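Local coordinates for transaminase (Bacillus megaterium, PDB 5G09), which probably catalyses pyridoxal-phosphate-dependent transfer of amino groups between amines and carbonyl compounds, as a class-III aminotransferase, at residues T236-G241 against W266-V271. Sequence-based numbering, arbitrary orientation.
Sequences TEVSQG and WINDEV. With 6DF ([6-methyl-5-oxidanyl-4-[(~{E})-[(1~{R})-1-phenylethyl]iminomethyl]pyridin-3-yl]methyl dihydrogen phosphate), chain R.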
loop_
_atom_site.group_PDB
_atom_site.type_symbol
_atom_site.label_atom_id
_atom_site.label_comp_id
_atom_site.label_asym_id
_atom_site.label_seq_id
_atom_site.Cartn_x
_atom_site.Cartn_y
_atom_site.Cartn_z
ATOM N N THR D 236 -16.122 8.351 -12.799
ATOM C CA THR D 236 -17.559 8.256 -12.560
ATOM C C THR D 236 -18.188 7.251 -13.517
ATOM O O THR D 236 -17.533 6.773 -14.462
ATOM C CB THR D 236 -18.273 9.627 -12.798
ATOM O OG1 THR D 236 -18.060 10.039 -14.155
ATOM C CG2 THR D 236 -17.738 10.735 -11.840
ATOM N N GLU D 237 -19.456 6.949 -13.253
ATOM C CA GLU D 237 -20.388 6.376 -14.219
ATOM C C GLU D 237 -21.554 7.353 -14.168
ATOM O O GLU D 237 -21.983 7.738 -13.058
ATOM C CB GLU D 237 -20.927 5.043 -13.707
ATOM C CG GLU D 237 -19.936 3.910 -13.490
ATOM C CD GLU D 237 -20.599 2.705 -12.817
ATOM O OE1 GLU D 237 -21.283 1.906 -13.524
ATOM O OE2 GLU D 237 -20.483 2.553 -11.573
ATOM N N VAL D 238 -22.113 7.757 -15.314
ATOM C CA VAL D 238 -23.172 8.787 -15.220
ATOM C C VAL D 238 -24.424 8.176 -14.602
ATOM O O VAL D 238 -25.161 8.841 -13.876
ATOM C CB VAL D 238 -23.501 9.506 -16.556
ATOM C CG1 VAL D 238 -22.276 10.268 -17.067
ATOM C CG2 VAL D 238 -24.037 8.531 -17.593
ATOM N N SER D 239 -24.663 6.911 -14.911
ATOM C CA SER D 239 -25.663 6.133 -14.223
ATOM C C SER D 239 -24.934 4.901 -13.739
ATOM O O SER D 239 -24.390 4.147 -14.556
ATOM C CB SER D 239 -26.786 5.731 -15.182
ATOM O OG SER D 239 -27.667 4.826 -14.544
ATOM N N GLN D 240 -24.895 4.700 -12.429
ATOM C CA GLN D 240 -24.196 3.518 -11.892
ATOM C C GLN D 240 -24.859 2.252 -12.424
ATOM O O GLN D 240 -26.080 2.077 -12.289
ATOM C CB GLN D 240 -24.169 3.543 -10.365
ATOM C CG GLN D 240 -23.200 4.593 -9.850
ATOM C CD GLN D 240 -23.317 4.801 -8.356
ATOM O OE1 GLN D 240 -24.404 5.083 -7.848
ATOM N NE2 GLN D 240 -22.202 4.652 -7.638
ATOM N N GLY D 241 -24.062 1.392 -13.051
ATOM C CA GLY D 241 -24.595 0.236 -13.775
ATOM C C GLY D 241 -25.003 -0.863 -12.803
ATOM O O GLY D 241 -26.196 -1.010 -12.447
ATOM N N TRP D 266 -11.221 14.287 -15.397
ATOM C CA TRP D 266 -12.459 13.585 -15.253
ATOM C C TRP D 266 -12.473 12.401 -16.228
ATOM O O TRP D 266 -12.392 12.579 -17.454
ATOM C CB TRP D 266 -13.653 14.523 -15.456
ATOM C CG TRP D 266 -14.970 13.797 -15.483
ATOM C CD1 TRP D 266 -15.345 12.708 -14.708
ATOM C CD2 TRP D 266 -16.106 14.112 -16.300
ATOM N NE1 TRP D 266 -16.635 12.324 -15.026
ATOM C CE2 TRP D 266 -17.124 13.170 -15.994
ATOM C CE3 TRP D 266 -16.364 15.096 -17.277
ATOM C CZ2 TRP D 266 -18.386 13.178 -16.647
ATOM C CZ3 TRP D 266 -17.633 15.096 -17.925
ATOM C CH2 TRP D 266 -18.606 14.150 -17.597
ATOM N N ILE D 267 -12.510 11.193 -15.665
ATOM C CA ILE D 267 -12.695 9.962 -16.448
ATOM C C ILE D 267 -14.132 9.594 -16.292
ATOM O O ILE D 267 -14.595 9.409 -15.178
ATOM C CB ILE D 267 -11.855 8.773 -15.898
ATOM C CG1 ILE D 267 -10.380 9.165 -15.801
ATOM C CG2 ILE D 267 -12.034 7.519 -16.803
ATOM C CD1 ILE D 267 -9.513 8.166 -15.044
ATOM N N ASN D 268 -14.870 9.531 -17.399
ATOM C CA ASN D 268 -16.175 8.937 -17.327
ATOM C C ASN D 268 -16.160 7.562 -17.979
ATOM O O ASN D 268 -15.730 7.414 -19.096
ATOM C CB ASN D 268 -17.284 9.794 -17.935
ATOM C CG ASN D 268 -18.643 9.214 -17.604
ATOM O OD1 ASN D 268 -18.968 9.069 -16.433
ATOM N ND2 ASN D 268 -19.402 8.800 -18.614
ATOM N N ASP D 269 -16.589 6.564 -17.218
ATOM C CA ASP D 269 -16.548 5.182 -17.605
ATOM C C ASP D 269 -17.822 4.947 -18.388
ATOM O O ASP D 269 -18.904 4.904 -17.814
ATOM C CB ASP D 269 -16.525 4.306 -16.331
ATOM C CG ASP D 269 -16.381 2.803 -16.629
ATOM O OD1 ASP D 269 -16.564 2.403 -17.785
ATOM O OD2 ASP D 269 -16.105 2.011 -15.671
ATOM N N GLU D 270 -17.684 4.833 -19.701
ATOM C CA GLU D 270 -18.832 4.569 -20.577
ATOM C C GLU D 270 -18.951 3.095 -20.945
ATOM O O GLU D 270 -19.599 2.786 -21.944
ATOM C CB GLU D 270 -18.714 5.409 -21.877
ATOM C CG GLU D 270 -18.883 6.905 -21.663
ATOM C CD GLU D 270 -20.349 7.291 -21.509
ATOM O OE1 GLU D 270 -21.242 6.501 -21.945
ATOM O OE2 GLU D 270 -20.605 8.389 -20.953
ATOM N N VAL D 271 -18.302 2.176 -20.198
ATOM C CA VAL D 271 -18.314 0.772 -20.609
ATOM C C VAL D 271 -19.772 0.260 -20.710
ATOM O O VAL D 271 -20.141 -0.463 -21.652
ATOM C CB VAL D 271 -17.433 -0.125 -19.675
ATOM C CG1 VAL D 271 -17.740 -1.607 -19.865
ATOM C CG2 VAL D 271 -15.942 0.137 -19.919
HETATM N N1 6DF R . -17.118 -0.539 -16.194
HETATM C C2 6DF R . -18.435 -0.646 -16.021
HETATM N N2 6DF R . -19.685 -4.719 -15.369
HETATM C C3 6DF R . -19.017 -1.912 -16.050
HETATM C C4 6DF R . -18.238 -3.047 -16.280
HETATM C C5 6DF R . -16.861 -2.867 -16.456
HETATM C C6 6DF R . -16.339 -1.603 -16.411
HETATM C C7 6DF R . -20.331 -6.019 -15.030
HETATM C C8 6DF R . -20.117 -7.126 -16.064
HETATM C C9 6DF R . -21.746 -5.914 -14.518
HETATM C C10 6DF R . -22.687 -5.086 -15.143
HETATM C C11 6DF R . -23.987 -5.025 -14.626
HETATM C C12 6DF R . -24.355 -5.810 -13.518
HETATM C C13 6DF R . -23.423 -6.651 -12.900
HETATM O O2P 6DF R . -16.453 -6.999 -17.552
HETATM P P 6DF R . -15.534 -6.039 -18.294
HETATM O O3P 6DF R . -14.103 -6.248 -17.780
HETATM O O1P 6DF R . -15.585 -6.237 -19.789
HETATM O O4P 6DF R . -16.042 -4.543 -18.003
HETATM C "C5'" 6DF R . -15.885 -3.991 -16.686
HETATM C "C2'" 6DF R . -19.202 0.641 -15.790
HETATM O O3 6DF R . -20.346 -2.024 -15.828
HETATM C "C4'" 6DF R . -18.789 -4.438 -16.256
HETATM C C14 6DF R . -22.124 -6.694 -13.409
HETATM O O HOH W 1 -21.142 6.561 -17.766
#
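With chi1 at 60°, Thr236 sets OG1 between its own backbone N and carbonyl carbon, while Asn268 swings CG anti to its backbone N (chi1 -170°), bringing hydroxyl and amide together. Thr236 OG1 donates to a lone pair of Asn268 OD1 in the carbonyl plane (2.6 Å) and accepts from Trp266 NE1 at 2.8 Å, a nearly straight bond in the indole plane. The buried hydroxyl is thus both donor and acceptor, which fixes its rotation. Parallel strand pairing runs alongside: Thr236 N donates to Ile267 O (3.0 Å), and Thr236 O accepts from Asp269 N (2.9 Å). Beyond Glu237 the chains diverge, and one water bridges Val238 N, Asn268 ND2 and Asp269 O. Val238 CG1 packs across the Asn268 amide, 3.6 Å from OD1. At the strand end Asp269 OD2 lies 2.8 Å from N1 of the cofactor–phenylethylamine adduct, like the fold-type I aspartate, and probably stabilises a protonated pyridine; His149 ND1 is hydrogen-bonded to the same oxygen. Asp269 OD1 accepts from Val271 N in an Asx turn, and Glu237 OE1 approaches the ring methyl C2' at 3.3 Å. Strands 231-236 and 265-269 are neighbours within the central seven-stranded sheet; helix 251-262 packs on Trp266 and Val238, helix 121-136 on Ile267 and Asp269.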